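Local coordinates for nucleoside permease NupG (Escherichia coli K-12, PDB 7DLA), which carries purine and pyrimidine nucleosides across the bacterial inner membrane by symport with protons, driven by the proton motive force, at residues 47-52 and 354-359; 223-227 and 291-295; 281-285 and 398-402; 294-298 and 310-315. The protein carries 1 engineered substitution. One frame throughout, in Å; residues are numbered along the deposited sequence.

Contact 1: 47-52 and 354-359; sequences LGIAAV and NGFGCI
Build 47-52 as one regular alpha-helical piece, from the middle of helix 37-64, and 354-359 as a second, from helix 342-371, with a wider pi-type turn at 354-356. The two axes run nearly antiparallel, 157° between directions (signed crossing -157°), and come within 7.5 Å. L47 points its CB sideways and touches C358 SG from CB at 4.3 Å. G48 is the point of closest backbone approach: its CA lies 4.1 Å from the CA of G355 and 3.6 Å from G355 O, a CA-H...O contact. Neither glycine could carry a side chain here, since an ideal CB on G48 would clash with G355 O, and one on G355 would clash with V52 CG1. Glycine facing glycine thus permits this tight crossing of transmembrane helices, one from each half of the major facilitator fold, across the interface between its N- and C-terminal six-helix bundles. I49 points its CB away, yet its CG1 reaches I359 CD1 at 4.3 Å; I359, in the mt rotamer, also lays CG1 3.7 Å from G48 C. A51 CB meets G355 CA at 4.4 Å. V52 (m) pushes CG1 to 3.5 Å from G355 CA and 3.9 Å from I359 CD1, and over one face of the F356 ring, 4.2 Å from its centroid and 15° off the normal, a CH-pi contact.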
loop_
_atom_site.group_PDB
_atom_site.type_symbol
_atom_site.label_atom_id
_atom_site.label_comp_id
_atom_site.label_asym_id
_atom_site.label_seq_id
_atom_site.Cartn_x
_atom_site.Cartn_y
_atom_site.Cartn_z
ATOM N N LEU A 47 -4.273 -4.980 -7.354
ATOM C CA LEU A 47 -3.484 -3.783 -7.083
ATOM C C LEU A 47 -2.136 -3.848 -7.782
ATOM O O LEU A 47 -1.752 -2.915 -8.491
ATOM C CB LEU A 47 -3.309 -3.609 -5.575
ATOM C CG LEU A 47 -4.601 -3.480 -4.762
ATOM C CD1 LEU A 47 -4.823 -4.639 -3.795
ATOM C CD2 LEU A 47 -4.590 -2.177 -4.001
ATOM N N GLY A 48 -1.418 -4.964 -7.608
ATOM C CA GLY A 48 -0.134 -5.143 -8.269
ATOM C C GLY A 48 -0.255 -5.156 -9.778
ATOM O O GLY A 48 0.477 -4.452 -10.469
ATOM N N ILE A 49 -1.163 -5.979 -10.316
ATOM C CA ILE A 49 -1.321 -5.992 -11.778
ATOM C C ILE A 49 -1.493 -4.579 -12.319
ATOM O O ILE A 49 -0.829 -4.186 -13.280
ATOM C CB ILE A 49 -2.479 -6.888 -12.275
ATOM C CG1 ILE A 49 -2.343 -8.382 -11.911
ATOM C CG2 ILE A 49 -2.683 -6.692 -13.773
ATOM C CD1 ILE A 49 -3.108 -8.863 -10.714
ATOM N N ALA A 50 -2.408 -3.810 -11.736
ATOM C CA ALA A 50 -2.621 -2.436 -12.169
ATOM C C ALA A 50 -1.387 -1.581 -11.948
ATOM O O ALA A 50 -1.104 -0.667 -12.734
ATOM C CB ALA A 50 -3.796 -1.841 -11.409
ATOM N N ALA A 51 -0.659 -1.844 -10.862
ATOM C CA ALA A 51 0.395 -0.935 -10.438
ATOM C C ALA A 51 1.605 -1.058 -11.339
ATOM O O ALA A 51 2.332 -0.083 -11.554
ATOM C CB ALA A 51 0.776 -1.211 -8.987
ATOM N N VAL A 52 1.842 -2.243 -11.879
ATOM C CA VAL A 52 3.057 -2.419 -12.652
ATOM C C VAL A 52 3.062 -1.524 -13.887
ATOM O O VAL A 52 4.112 -0.991 -14.260
ATOM C CB VAL A 52 3.251 -3.890 -13.019
ATOM C CG1 VAL A 52 3.138 -4.751 -11.780
ATOM C CG2 VAL A 52 2.260 -4.287 -14.053
ATOM N N ASN A 354 6.701 -3.143 -5.494
ATOM C CA ASN A 354 5.295 -2.960 -5.153
ATOM C C ASN A 354 4.329 -3.497 -6.193
ATOM O O ASN A 354 3.154 -3.675 -5.873
ATOM C CB ASN A 354 4.971 -1.474 -4.949
ATOM C CG ASN A 354 5.667 -0.883 -3.758
ATOM O OD1 ASN A 354 6.819 -1.208 -3.481
ATOM N ND2 ASN A 354 4.973 -0.009 -3.033
ATOM N N GLY A 355 4.765 -3.710 -7.429
ATOM C CA GLY A 355 3.885 -4.324 -8.404
ATOM C C GLY A 355 4.049 -5.830 -8.380
ATOM O O GLY A 355 3.144 -6.569 -7.973
ATOM N N PHE A 356 5.248 -6.277 -8.765
ATOM C CA PHE A 356 5.561 -7.702 -8.844
ATOM C C PHE A 356 5.657 -8.325 -7.459
ATOM O O PHE A 356 5.146 -9.427 -7.225
ATOM C CB PHE A 356 6.866 -7.876 -9.606
ATOM C CG PHE A 356 6.797 -7.361 -10.999
ATOM C CD1 PHE A 356 5.901 -7.910 -11.905
ATOM C CD2 PHE A 356 7.566 -6.258 -11.386
ATOM C CE1 PHE A 356 5.815 -7.413 -13.194
ATOM C CE2 PHE A 356 7.487 -5.743 -12.673
ATOM C CZ PHE A 356 6.607 -6.320 -13.580
ATOM N N GLY A 357 6.346 -7.649 -6.539
ATOM C CA GLY A 357 6.264 -8.045 -5.147
ATOM C C GLY A 357 4.830 -8.236 -4.708
ATOM O O GLY A 357 4.502 -9.224 -4.052
ATOM N N CYS A 358 3.939 -7.317 -5.115
ATOM C CA CYS A 358 2.543 -7.408 -4.699
ATOM C C CYS A 358 1.873 -8.625 -5.300
ATOM O O CYS A 358 1.248 -9.407 -4.588
ATOM C CB CYS A 358 1.768 -6.146 -5.085
ATOM S SG CYS A 358 0.074 -5.915 -4.343
ATOM N N ILE A 359 1.940 -8.776 -6.620
ATOM C CA ILE A 359 1.267 -9.911 -7.240
ATOM C C ILE A 359 1.742 -11.211 -6.619
ATOM O O ILE A 359 0.936 -12.051 -6.185
ATOM C CB ILE A 359 1.471 -9.899 -8.760
ATOM C CG1 ILE A 359 1.266 -8.488 -9.295
ATOM C CG2 ILE A 359 0.541 -10.867 -9.406
ATOM C CD1 ILE A 359 1.809 -8.264 -10.672
#

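Contact 2: 223-227 and 291-295; sequences ELQIT and WILRF
R294 (chi1 t, chi2 m, chi3 t) donates a short hydrogen bond from NH2 to OG1 of T227 (chi1 t, 159°) at 2.5 Å, and a weak one from NE to the same T227 OG1 at 3.1 Å. The guanidinium also bonds S314 and S260, tying T227 into a buried polar cluster. E223 (chi1 p, chi2 t) finds its hydrogen bond on S391; toward 291-295 its OE2 touches W291 CB at 3.4 Å and the F295 ring edge at CE2, 3.8 Å. W291 (chi1 m) offers one face to E223 O, while its six-membered ring meets L224 O (CH2, 3.2 Å), L224 CD2 (CZ2, 3.4 Å) and, edge-on, T227 CG2 (CZ3, 3.8 Å). F295 (m) takes I226 CG2 at 4.1 Å from CE1. The backbones stay apart, CA to CA 8.6 Å for E223-W291 and 8.2 Å for T227-F295. Build 291-295 as regular helix, but give 223-225 a turn that breaks the helix, E223 near phi/psi -90/12 and Q225 near -97/-2 with L224 close to helical values; helix resumes at I226. This piece joins helices 208-222 and 226-236 into one interrupted transmembrane span, the seventh of the major facilitator fold, which in this superfamily lines the central cavity.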
loop_
_atom_site.group_PDB
_atom_site.type_symbol
_atom_site.label_atom_id
_atom_site.label_comp_id
_atom_site.label_asym_id
_atom_site.label_seq_id
_atom_site.Cartn_x
_atom_site.Cartn_y
_atom_site.Cartn_z
ATOM N N GLU A 223 6.174 -9.690 0.918
ATOM C CA GLU A 223 5.530 -9.731 2.227
ATOM C C GLU A 223 5.131 -8.354 2.756
ATOM O O GLU A 223 4.780 -8.232 3.933
ATOM C CB GLU A 223 6.398 -10.432 3.270
ATOM C CG GLU A 223 7.522 -9.585 3.834
ATOM C CD GLU A 223 8.625 -10.438 4.373
ATOM O OE1 GLU A 223 8.757 -11.560 3.863
ATOM O OE2 GLU A 223 9.357 -10.008 5.290
ATOM N N LEU A 224 5.167 -7.314 1.928
ATOM C CA LEU A 224 4.978 -5.968 2.470
ATOM C C LEU A 224 3.551 -5.740 2.958
ATOM O O LEU A 224 3.349 -5.106 4.001
ATOM C CB LEU A 224 5.360 -4.913 1.430
ATOM C CG LEU A 224 6.835 -4.522 1.369
ATOM C CD1 LEU A 224 7.019 -3.451 0.340
ATOM C CD2 LEU A 224 7.300 -4.024 2.717
ATOM N N GLN A 225 2.564 -6.161 2.166
ATOM C CA GLN A 225 1.129 -5.888 2.453
ATOM C C GLN A 225 0.407 -7.040 3.150
ATOM O O GLN A 225 -0.747 -6.851 3.497
ATOM C CB GLN A 225 0.393 -5.685 1.136
ATOM C CG GLN A 225 1.242 -5.024 0.074
ATOM C CD GLN A 225 1.194 -3.532 0.239
ATOM O OE1 GLN A 225 0.617 -3.024 1.186
ATOM N NE2 GLN A 225 1.813 -2.820 -0.679
ATOM N N ILE A 226 1.075 -8.160 3.396
ATOM C CA ILE A 226 0.457 -9.377 4.003
ATOM C C ILE A 226 -0.312 -9.019 5.265
ATOM O O ILE A 226 -1.421 -9.471 5.419
ATOM C CB ILE A 226 1.534 -10.414 4.329
ATOM C CG1 ILE A 226 2.069 -11.076 3.068
ATOM C CG2 ILE A 226 0.989 -11.440 5.295
ATOM C CD1 ILE A 226 2.951 -12.215 3.374
ATOM N N THR A 227 0.307 -8.242 6.136
ATOM C CA THR A 227 -0.297 -7.768 7.396
ATOM C C THR A 227 -1.530 -6.921 7.064
ATOM O O THR A 227 -2.550 -7.081 7.718
ATOM C CB THR A 227 0.800 -6.997 8.122
ATOM O OG1 THR A 227 0.237 -6.104 9.072
ATOM C CG2 THR A 227 1.632 -6.204 7.145
ATOM N N TRP A 291 10.576 -7.000 10.134
ATOM C CA TRP A 291 9.510 -7.865 9.624
ATOM C C TRP A 291 9.438 -9.183 10.389
ATOM O O TRP A 291 8.340 -9.702 10.660
ATOM C CB TRP A 291 9.675 -8.134 8.129
ATOM C CG TRP A 291 9.158 -7.034 7.269
ATOM C CD1 TRP A 291 9.880 -6.173 6.492
ATOM C CD2 TRP A 291 7.781 -6.633 7.141
ATOM N NE1 TRP A 291 9.027 -5.282 5.858
ATOM C CE2 TRP A 291 7.741 -5.544 6.246
ATOM C CE3 TRP A 291 6.577 -7.101 7.691
ATOM C CZ2 TRP A 291 6.546 -4.911 5.893
ATOM C CZ3 TRP A 291 5.382 -6.467 7.336
ATOM C CH2 TRP A 291 5.377 -5.386 6.446
ATOM N N ILE A 292 10.598 -9.755 10.719
ATOM C CA ILE A 292 10.626 -10.952 11.557
ATOM C C ILE A 292 9.840 -10.692 12.825
ATOM O O ILE A 292 8.881 -11.412 13.146
ATOM C CB ILE A 292 12.070 -11.348 11.907
ATOM C CG1 ILE A 292 12.901 -11.588 10.652
ATOM C CG2 ILE A 292 12.068 -12.579 12.831
ATOM C CD1 ILE A 292 14.346 -11.875 10.958
ATOM N N LEU A 293 10.271 -9.659 13.564
ATOM C CA LEU A 293 9.620 -9.326 14.833
ATOM C C LEU A 293 8.117 -9.124 14.669
ATOM O O LEU A 293 7.319 -9.578 15.502
ATOM C CB LEU A 293 10.233 -8.074 15.414
ATOM C CG LEU A 293 11.430 -8.168 16.317
ATOM C CD1 LEU A 293 12.162 -6.862 16.152
ATOM C CD2 LEU A 293 10.943 -8.303 17.738
ATOM N N ARG A 294 7.716 -8.439 13.603
ATOM C CA ARG A 294 6.308 -8.174 13.346
ATOM C C ARG A 294 5.531 -9.486 13.271
ATOM O O ARG A 294 4.626 -9.739 14.085
ATOM C CB ARG A 294 6.200 -7.370 12.044
ATOM C CG ARG A 294 4.969 -6.493 11.797
ATOM C CD ARG A 294 3.684 -7.278 11.594
ATOM N NE ARG A 294 2.594 -6.434 11.091
ATOM C CZ ARG A 294 1.873 -5.561 11.786
ATOM N NH1 ARG A 294 2.093 -5.372 13.085
ATOM N NH2 ARG A 294 0.927 -4.872 11.156
ATOM N N PHE A 295 5.912 -10.356 12.324
ATOM C CA PHE A 295 5.192 -11.620 12.154
ATOM C C PHE A 295 5.302 -12.508 13.398
ATOM O O PHE A 295 4.347 -13.208 13.752
ATOM C CB PHE A 295 5.714 -12.367 10.935
ATOM C CG PHE A 295 5.473 -11.660 9.622
ATOM C CD1 PHE A 295 4.195 -11.345 9.202
ATOM C CD2 PHE A 295 6.544 -11.357 8.779
ATOM C CE1 PHE A 295 3.977 -10.715 7.982
ATOM C CE2 PHE A 295 6.336 -10.728 7.560
ATOM C CZ PHE A 295 5.042 -10.403 7.167
#

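Contact 3: 281-285 and 398-402; sequences KNVMM and FMAMF
Sulfur and aromatic rings do most of the joining here, bridging two helices whose axes stay 11.3 Å apart. M285 (chi1 t, chi2 p) carries its SD to 5.0 Å from the F398 ring centroid and 4.8 Å from that of F402, obliquely to both; its closest ring atoms are F398 CD2 at 3.8 Å and F402 CE1 at 4.3 Å. M284 adds a second Met-aromatic contact, SD 5.3 Å from the F398 centroid, with CE at the ring edge 3.9 Å from F398 CZ. The helices run almost exactly antiparallel (176°), K281 opposite F402 (CA-CA 7.1 Å) and M285 opposite F398 (7.7 Å). They join the cytoplasmic ends of the ninth and twelfth transmembrane helices, within the C-terminal bundle of the major facilitator fold. F398 (t) also packs on F216 of helix 208-222. Farther out, K281 CB rests 3.9 Å from F402 CD2, N282 OD1 reaches the edge of that ring at CE2, 4.0 Å, and M285 CE meets M399 CE at 3.8 Å.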
loop_
_atom_site.group_PDB
_atom_site.type_symbol
_atom_site.label_atom_id
_atom_site.label_comp_id
_atom_site.label_asym_id
_atom_site.label_seq_id
_atom_site.Cartn_x
_atom_site.Cartn_y
_atom_site.Cartn_z
ATOM N N LYS A 281 22.610 0.378 3.985
ATOM C CA LYS A 281 22.527 -1.062 4.166
ATOM C C LYS A 281 22.000 -1.416 5.555
ATOM O O LYS A 281 21.131 -2.282 5.680
ATOM C CB LYS A 281 23.910 -1.658 3.910
ATOM C CG LYS A 281 24.322 -1.654 2.440
ATOM C CD LYS A 281 25.675 -2.339 2.224
ATOM C CE LYS A 281 26.078 -2.309 0.755
ATOM N NZ LYS A 281 26.992 -3.408 0.431
ATOM N N ASN A 282 22.493 -0.735 6.605
ATOM C CA ASN A 282 21.979 -0.939 7.962
ATOM C C ASN A 282 20.511 -0.580 8.090
ATOM O O ASN A 282 19.761 -1.278 8.790
ATOM C CB ASN A 282 22.777 -0.153 9.005
ATOM C CG ASN A 282 24.161 -0.717 9.230
ATOM O OD1 ASN A 282 24.411 -1.899 8.959
ATOM N ND2 ASN A 282 25.076 0.121 9.705
ATOM N N VAL A 283 20.065 0.500 7.450
ATOM C CA VAL A 283 18.651 0.818 7.620
ATOM C C VAL A 283 17.781 -0.247 6.949
ATOM O O VAL A 283 16.777 -0.705 7.522
ATOM C CB VAL A 283 18.363 2.241 7.119
ATOM C CG1 VAL A 283 16.944 2.361 6.634
ATOM C CG2 VAL A 283 18.635 3.233 8.252
ATOM N N MET A 284 18.189 -0.700 5.756
ATOM C CA MET A 284 17.501 -1.812 5.100
ATOM C C MET A 284 17.521 -3.083 5.957
ATOM O O MET A 284 16.545 -3.853 5.981
ATOM C CB MET A 284 18.128 -2.071 3.726
ATOM C CG MET A 284 17.345 -1.489 2.532
ATOM S SD MET A 284 18.021 -1.971 0.908
ATOM C CE MET A 284 19.744 -1.523 1.158
ATOM N N MET A 285 18.615 -3.314 6.678
ATOM C CA MET A 285 18.660 -4.460 7.574
ATOM C C MET A 285 17.684 -4.294 8.726
ATOM O O MET A 285 17.075 -5.276 9.165
ATOM C CB MET A 285 20.069 -4.656 8.119
ATOM C CG MET A 285 20.317 -5.987 8.847
ATOM S SD MET A 285 20.390 -7.440 7.752
ATOM C CE MET A 285 19.798 -8.737 8.836
ATOM N N PHE A 398 20.187 -11.510 2.891
ATOM C CA PHE A 398 20.635 -10.131 2.776
ATOM C C PHE A 398 21.958 -9.930 3.489
ATOM O O PHE A 398 22.833 -9.232 2.972
ATOM C CB PHE A 398 19.570 -9.181 3.309
ATOM C CG PHE A 398 19.883 -7.729 3.063
ATOM C CD1 PHE A 398 19.497 -7.121 1.878
ATOM C CD2 PHE A 398 20.574 -6.980 3.997
ATOM C CE1 PHE A 398 19.779 -5.792 1.641
ATOM C CE2 PHE A 398 20.868 -5.650 3.756
ATOM C CZ PHE A 398 20.466 -5.059 2.582
ATOM N N MET A 399 22.116 -10.563 4.653
ATOM C CA MET A 399 23.387 -10.560 5.369
ATOM C C MET A 399 24.531 -11.098 4.501
ATOM O O MET A 399 25.633 -10.529 4.491
ATOM C CB MET A 399 23.211 -11.370 6.642
ATOM C CG MET A 399 23.188 -10.555 7.920
ATOM S SD MET A 399 22.534 -11.568 9.264
ATOM C CE MET A 399 22.663 -10.452 10.667
ATOM N N ALA A 400 24.281 -12.185 3.762
ATOM C CA ALA A 400 25.234 -12.634 2.753
ATOM C C ALA A 400 25.570 -11.499 1.799
ATOM O O ALA A 400 26.733 -11.116 1.685
ATOM C CB ALA A 400 24.705 -13.845 1.989
ATOM N N MET A 401 24.564 -10.920 1.132
ATOM C CA MET A 401 24.874 -9.888 0.140
ATOM C C MET A 401 25.637 -8.688 0.726
ATOM O O MET A 401 26.490 -8.129 0.026
ATOM C CB MET A 401 23.628 -9.373 -0.582
ATOM C CG MET A 401 23.685 -7.831 -0.845
ATOM S SD MET A 401 22.529 -7.125 -2.028
ATOM C CE MET A 401 22.969 -5.414 -1.892
ATOM N N PHE A 402 25.380 -8.261 1.975
ATOM C CA PHE A 402 25.945 -6.981 2.414
ATOM C C PHE A 402 27.146 -7.126 3.356
ATOM O O PHE A 402 27.618 -6.112 3.879
ATOM C CB PHE A 402 24.887 -6.084 3.080
ATOM C CG PHE A 402 24.767 -6.241 4.602
ATOM C CD1 PHE A 402 24.612 -7.479 5.205
ATOM C CD2 PHE A 402 24.890 -5.119 5.443
ATOM C CE1 PHE A 402 24.520 -7.592 6.602
ATOM C CE2 PHE A 402 24.786 -5.226 6.842
ATOM C CZ PHE A 402 24.609 -6.464 7.415
#

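Contact 4: 294-298 and 310-315; sequences RFALF and LLVLSM
Two regular helical pieces run antiparallel, 159° between directions (signed crossing -159°), their axes closing to 8.2 Å. R294 CA is 4.7 Å from S314 CA, L297 CA is 5.4 Å from L310 CA, and F298 CA is 5.9 Å from L311 CA. The small S314 (chi1 t) lets the backbones come this near: its OG donates to R294 O at 3.1 Å and accepts from R294 NH1 at 2.5 Å, linking main chain and side chain of one residue. R294 also uses NH2 on T227 and S260. L297 (mt) wedges into the opposing helix, CD2 3.6 Å from L310 CD2, CD1 3.5 Å from L313 CB, and CB 3.6 Å from S314 CB. On the inner side, the F298 ring takes L311 CD2 at 4.2 Å from CD1 and M315 CE at its edge, 3.5 Å from CE1, with M315 SD 5.5 Å from the ring centroid, a Met-aromatic contact. This is the periplasmic end of an antiparallel helical hairpin, formed by the ninth and tenth transmembrane helices of the major facilitator fold.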
loop_
_atom_site.group_PDB
_atom_site.type_symbol
_atom_site.label_atom_id
_atom_site.label_comp_id
_atom_site.label_asym_id
_atom_site.label_seq_id
_atom_site.Cartn_x
_atom_site.Cartn_y
_atom_site.Cartn_z
ATOM N N ARG A 294 7.716 -8.439 13.603
ATOM C CA ARG A 294 6.308 -8.174 13.346
ATOM C C ARG A 294 5.531 -9.486 13.271
ATOM O O ARG A 294 4.626 -9.739 14.085
ATOM C CB ARG A 294 6.200 -7.370 12.044
ATOM C CG ARG A 294 4.969 -6.493 11.797
ATOM C CD ARG A 294 3.684 -7.278 11.594
ATOM N NE ARG A 294 2.594 -6.434 11.091
ATOM C CZ ARG A 294 1.873 -5.561 11.786
ATOM N NH1 ARG A 294 2.093 -5.372 13.085
ATOM N NH2 ARG A 294 0.927 -4.872 11.156
ATOM N N PHE A 295 5.912 -10.356 12.324
ATOM C CA PHE A 295 5.192 -11.620 12.154
ATOM C C PHE A 295 5.302 -12.508 13.398
ATOM O O PHE A 295 4.347 -13.208 13.752
ATOM C CB PHE A 295 5.714 -12.367 10.935
ATOM C CG PHE A 295 5.473 -11.660 9.622
ATOM C CD1 PHE A 295 4.195 -11.345 9.202
ATOM C CD2 PHE A 295 6.544 -11.357 8.779
ATOM C CE1 PHE A 295 3.977 -10.715 7.982
ATOM C CE2 PHE A 295 6.336 -10.728 7.560
ATOM C CZ PHE A 295 5.042 -10.403 7.167
ATOM N N ALA A 296 6.455 -12.492 14.080
ATOM C CA ALA A 296 6.605 -13.258 15.315
ATOM C C ALA A 296 5.630 -12.788 16.389
ATOM O O ALA A 296 5.045 -13.609 17.107
ATOM C CB ALA A 296 8.037 -13.145 15.823
ATOM N N LEU A 297 5.440 -11.471 16.512
ATOM C CA LEU A 297 4.540 -10.944 17.531
ATOM C C LEU A 297 3.058 -11.203 17.197
ATOM O O LEU A 297 2.228 -11.379 18.107
ATOM C CB LEU A 297 4.832 -9.456 17.725
ATOM C CG LEU A 297 6.093 -9.116 18.512
ATOM C CD1 LEU A 297 6.291 -7.651 18.531
ATOM C CD2 LEU A 297 6.010 -9.603 19.940
ATOM N N PHE A 298 2.717 -11.211 15.902
ATOM C CA PHE A 298 1.396 -11.658 15.453
ATOM C C PHE A 298 1.147 -13.121 15.788
ATOM O O PHE A 298 0.026 -13.497 16.151
ATOM C CB PHE A 298 1.290 -11.435 13.949
ATOM C CG PHE A 298 0.511 -10.229 13.565
ATOM C CD1 PHE A 298 0.684 -9.034 14.230
ATOM C CD2 PHE A 298 -0.275 -10.251 12.415
ATOM C CE1 PHE A 298 -0.010 -7.916 13.835
ATOM C CE2 PHE A 298 -0.951 -9.136 11.999
ATOM C CZ PHE A 298 -0.824 -7.968 12.708
ATOM N N LEU A 310 1.939 -7.865 23.089
ATOM C CA LEU A 310 2.663 -8.326 21.899
ATOM C C LEU A 310 2.038 -7.812 20.603
ATOM O O LEU A 310 2.749 -7.421 19.669
ATOM C CB LEU A 310 2.743 -9.862 21.869
ATOM C CG LEU A 310 3.593 -10.705 22.860
ATOM C CD1 LEU A 310 3.967 -12.046 22.253
ATOM C CD2 LEU A 310 4.869 -10.007 23.306
ATOM N N LEU A 311 0.713 -7.806 20.519
ATOM C CA LEU A 311 0.064 -7.349 19.294
ATOM C C LEU A 311 0.349 -5.873 19.018
ATOM O O LEU A 311 0.642 -5.488 17.877
ATOM C CB LEU A 311 -1.434 -7.601 19.409
ATOM C CG LEU A 311 -1.911 -9.017 19.144
ATOM C CD1 LEU A 311 -3.420 -8.996 19.120
ATOM C CD2 LEU A 311 -1.398 -9.525 17.833
ATOM N N VAL A 312 0.285 -5.036 20.058
ATOM C CA VAL A 312 0.540 -3.601 19.908
ATOM C C VAL A 312 2.004 -3.348 19.558
ATOM O O VAL A 312 2.325 -2.487 18.719
ATOM C CB VAL A 312 0.125 -2.865 21.197
ATOM C CG1 VAL A 312 0.829 -1.517 21.317
ATOM C CG2 VAL A 312 -1.378 -2.707 21.240
ATOM N N LEU A 313 2.909 -4.070 20.232
ATOM C CA LEU A 313 4.320 -4.094 19.868
ATOM C C LEU A 313 4.511 -4.360 18.391
ATOM O O LEU A 313 5.283 -3.667 17.720
ATOM C CB LEU A 313 5.037 -5.142 20.702
ATOM C CG LEU A 313 5.837 -4.674 21.908
ATOM C CD1 LEU A 313 5.059 -3.778 22.823
ATOM C CD2 LEU A 313 6.185 -5.939 22.642
ATOM N N SER A 314 3.822 -5.369 17.871
ATOM C CA SER A 314 3.901 -5.641 16.444
ATOM C C SER A 314 3.490 -4.431 15.624
ATOM O O SER A 314 4.184 -4.054 14.675
ATOM C CB SER A 314 3.031 -6.833 16.065
ATOM O OG SER A 314 3.104 -7.044 14.663
ATOM N N MET A 315 2.325 -3.852 15.925
ATOM C CA MET A 315 1.944 -2.608 15.246
ATOM C C MET A 315 3.074 -1.596 15.147
ATOM O O MET A 315 3.400 -1.123 14.053
ATOM C CB MET A 315 0.740 -1.971 15.928
ATOM C CG MET A 315 -0.544 -2.596 15.617
ATOM S SD MET A 315 -0.750 -4.353 15.759
ATOM C CE MET A 315 -1.268 -4.667 14.078
#

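Overall arrangement
Contacts 2, 3 and 4 lie within the C-terminal bundle and all use helix 253-299, whereas contact 1 joins that bundle to the N-terminal one. Contacts 2 and 4 are neighbours, centres 9 Å apart: they share R294 and F295, and T227 OG1 packs 4.2 Å from F298 CZ. Contact 3 sits toward the cytoplasmic end, its centre 17 Å from contact 2 and 22 Å from contact 4. Along the chain, contacts 2 and 4 nest inside the long span closed by contact 1, while contact 3 alternates with contacts 1 and 2. The ninth transmembrane helix is thus fixed to the seventh, tenth and twelfth, and contact 1, centred 17 Å from contact 2, bridges the two halves of the transporter.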